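Local coordinates for LRR receptor-like serine/threonine-protein kinase RGI3 (Arabidopsis thaliana, PDB 5HZ0) that serves as a cell-surface receptor for RGF peptide hormones, pairing with SERK co-receptors on peptide binding to maintain the root stem cell niche, at residues A[67-72]-A[91-96]. The protein carries 5 engineered substitutions. Sequence-based numbering, arbitrary orientation.
Sequences DLSDNS and SLNTNN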
loop_
_atom_site.group_PDB
_atom_site.type_symbol
_atom_site.label_atom_id
_atom_site.label_comp_id
_atom_site.label_asym_id
_atom_site.label_seq_id
_atom_site.Cartn_x
_atom_site.Cartn_y
_atom_site.Cartn_z
ATOM N N ASP A 67 -39.125 -3.215 -0.975
ATOM C CA ASP A 67 -37.794 -2.803 -0.549
ATOM C C ASP A 67 -37.731 -2.687 0.968
ATOM O O ASP A 67 -38.299 -1.769 1.563
ATOM C CB ASP A 67 -37.388 -1.483 -1.207
ATOM C CG ASP A 67 -36.098 -0.914 -0.641
ATOM O OD1 ASP A 67 -35.228 -1.694 -0.216
ATOM O OD2 ASP A 67 -35.943 0.320 -0.618
ATOM N N LEU A 68 -37.056 -3.649 1.583
ATOM C CA LEU A 68 -36.805 -3.661 3.017
ATOM C C LEU A 68 -35.375 -3.269 3.392
ATOM O O LEU A 68 -34.954 -3.429 4.540
ATOM C CB LEU A 68 -37.256 -4.979 3.633
ATOM C CG LEU A 68 -38.782 -5.099 3.502
ATOM C CD1 LEU A 68 -39.271 -6.490 3.888
ATOM C CD2 LEU A 68 -39.484 -4.039 4.342
ATOM N N SER A 69 -34.622 -2.812 2.394
ATOM C CA SER A 69 -33.181 -2.600 2.525
ATOM C C SER A 69 -32.769 -1.551 3.553
ATOM O O SER A 69 -33.561 -0.694 3.954
ATOM C CB SER A 69 -32.567 -2.224 1.179
ATOM O OG SER A 69 -32.916 -0.894 0.837
ATOM N N ASP A 70 -31.514 -1.658 3.980
ATOM C CA ASP A 70 -30.904 -0.736 4.939
ATOM C C ASP A 70 -31.597 -0.732 6.299
ATOM O O ASP A 70 -31.832 0.322 6.888
ATOM C CB ASP A 70 -30.818 0.684 4.367
ATOM C CG ASP A 70 -29.792 1.535 5.092
ATOM O OD1 ASP A 70 -28.891 0.947 5.753
ATOM O OD2 ASP A 70 -29.888 2.783 5.004
ATOM N N ASN A 71 -31.918 -1.923 6.791
ATOM C CA ASN A 71 -32.482 -2.086 8.118
ATOM C C ASN A 71 -31.639 -3.084 8.885
ATOM O O ASN A 71 -30.552 -3.464 8.449
ATOM C CB ASN A 71 -33.916 -2.606 8.047
ATOM C CG ASN A 71 -34.890 -1.561 7.590
ATOM O OD1 ASN A 71 -35.001 -0.500 8.195
ATOM N ND2 ASN A 71 -35.601 -1.849 6.506
ATOM N N SER A 72 -32.123 -3.465 10.059
ATOM C CA SER A 72 -31.507 -4.528 10.842
ATOM C C SER A 72 -32.130 -5.925 10.789
ATOM O O SER A 72 -31.780 -6.767 11.598
ATOM C CB SER A 72 -31.219 -4.077 12.260
ATOM O OG SER A 72 -29.902 -3.566 12.294
ATOM N N SER A 91 -35.781 -5.732 -2.966
ATOM C CA SER A 91 -34.549 -5.261 -2.326
ATOM C C SER A 91 -34.493 -5.640 -0.846
ATOM O O SER A 91 -35.174 -5.043 -0.008
ATOM C CB SER A 91 -34.405 -3.743 -2.449
ATOM O OG SER A 91 -34.582 -3.318 -3.779
ATOM N N LEU A 92 -33.685 -6.641 -0.536
ATOM C CA LEU A 92 -33.395 -7.021 0.853
ATOM C C LEU A 92 -32.014 -6.613 1.398
ATOM O O LEU A 92 -31.679 -6.914 2.541
ATOM C CB LEU A 92 -33.668 -8.506 1.068
ATOM C CG LEU A 92 -35.129 -8.845 0.770
ATOM C CD1 LEU A 92 -35.397 -10.328 0.921
ATOM C CD2 LEU A 92 -36.064 -8.027 1.656
ATOM N N ASN A 93 -31.225 -5.924 0.582
ATOM C CA ASN A 93 -29.825 -5.644 0.888
ATOM C C ASN A 93 -29.567 -4.813 2.149
ATOM O O ASN A 93 -30.443 -4.095 2.626
ATOM C CB ASN A 93 -29.173 -4.946 -0.305
ATOM C CG ASN A 93 -29.823 -3.603 -0.616
ATOM O OD1 ASN A 93 -30.901 -3.546 -1.197
ATOM N ND2 ASN A 93 -29.171 -2.525 -0.217
ATOM N N THR A 94 -28.348 -4.936 2.681
ATOM C CA THR A 94 -27.914 -4.231 3.889
ATOM C C THR A 94 -28.816 -4.501 5.095
ATOM O O THR A 94 -29.446 -3.589 5.625
ATOM C CB THR A 94 -27.835 -2.718 3.674
ATOM O OG1 THR A 94 -27.596 -2.432 2.288
ATOM C CG2 THR A 94 -26.734 -2.112 4.541
ATOM N N ASN A 95 -28.845 -5.759 5.524
ATOM C CA ASN A 95 -29.604 -6.210 6.680
ATOM C C ASN A 95 -28.782 -7.293 7.392
ATOM O O ASN A 95 -27.599 -7.480 7.100
ATOM C CB ASN A 95 -30.944 -6.809 6.248
ATOM C CG ASN A 95 -31.978 -5.756 5.877
ATOM O OD1 ASN A 95 -32.262 -4.849 6.649
ATOM N ND2 ASN A 95 -32.552 -5.886 4.692
ATOM N N ASN A 96 -29.390 -7.979 8.349
ATOM C CA ASN A 96 -28.750 -9.140 8.972
ATOM C C ASN A 96 -29.144 -10.550 8.533
ATOM O O ASN A 96 -28.768 -11.535 9.168
ATOM C CB ASN A 96 -28.689 -8.986 10.475
ATOM C CG ASN A 96 -27.668 -7.979 10.866
ATOM O OD1 ASN A 96 -26.483 -8.173 10.604
ATOM N ND2 ASN A 96 -28.108 -6.868 11.443
#
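The side-chain amide of Asn95 reaches from its own turn to the backbone of 67-72, its two ends meeting different residues. Its OD1 accepts a weak bond from Asn71 N, while ND2 donates to Leu92 O in its own loop and, weakly at 3.4 Å, to Leu68 O. The donor stands 50° out of the carbonyl plane of Leu92. Asn71 has this pose one repeat earlier: its CG lies anti to the carbonyl carbon (chi1 -73°), which brings ND2 onto Leu68 O at 2.6 Å. Leu68 O thus accepts from both amides, only weakly from Asn95. The Asp67 carboxylate lies at the strand end of the contact; its OD1 packs against Ser91 CB at 3.1 Å and accepts from Ser69 OG on the syn lone pair and from Ser69 N above the carboxylate plane, closing an Asx turn. An alanine in place of Asp67 would probably leave Ser69 N and OG without this acceptor and the turn less firmly set against Ser91. In the Asn93 amide, OD1 lies 3.2 Å from Ser69 CB. Backbone bonds also link the two segments, from Leu68 N to Ser91 O at 2.8 Å and from Asp70 N to Asn93 O at 3.0 Å. Leu68 and Leu92 point the same way, with Leu68 CB 3.8 Å from Leu92 CD2. Asparagines recurring at this position, bonded to adjacent repeats, are characteristic of leucine-rich repeats. Here they join successive repeats of the extracellular solenoid just after the parallel strands 65-67 and 89-91, with Asn71 bonded back to Leu44 and Leu47, and Asn119 weakly continuing the pattern beyond strand 113-115.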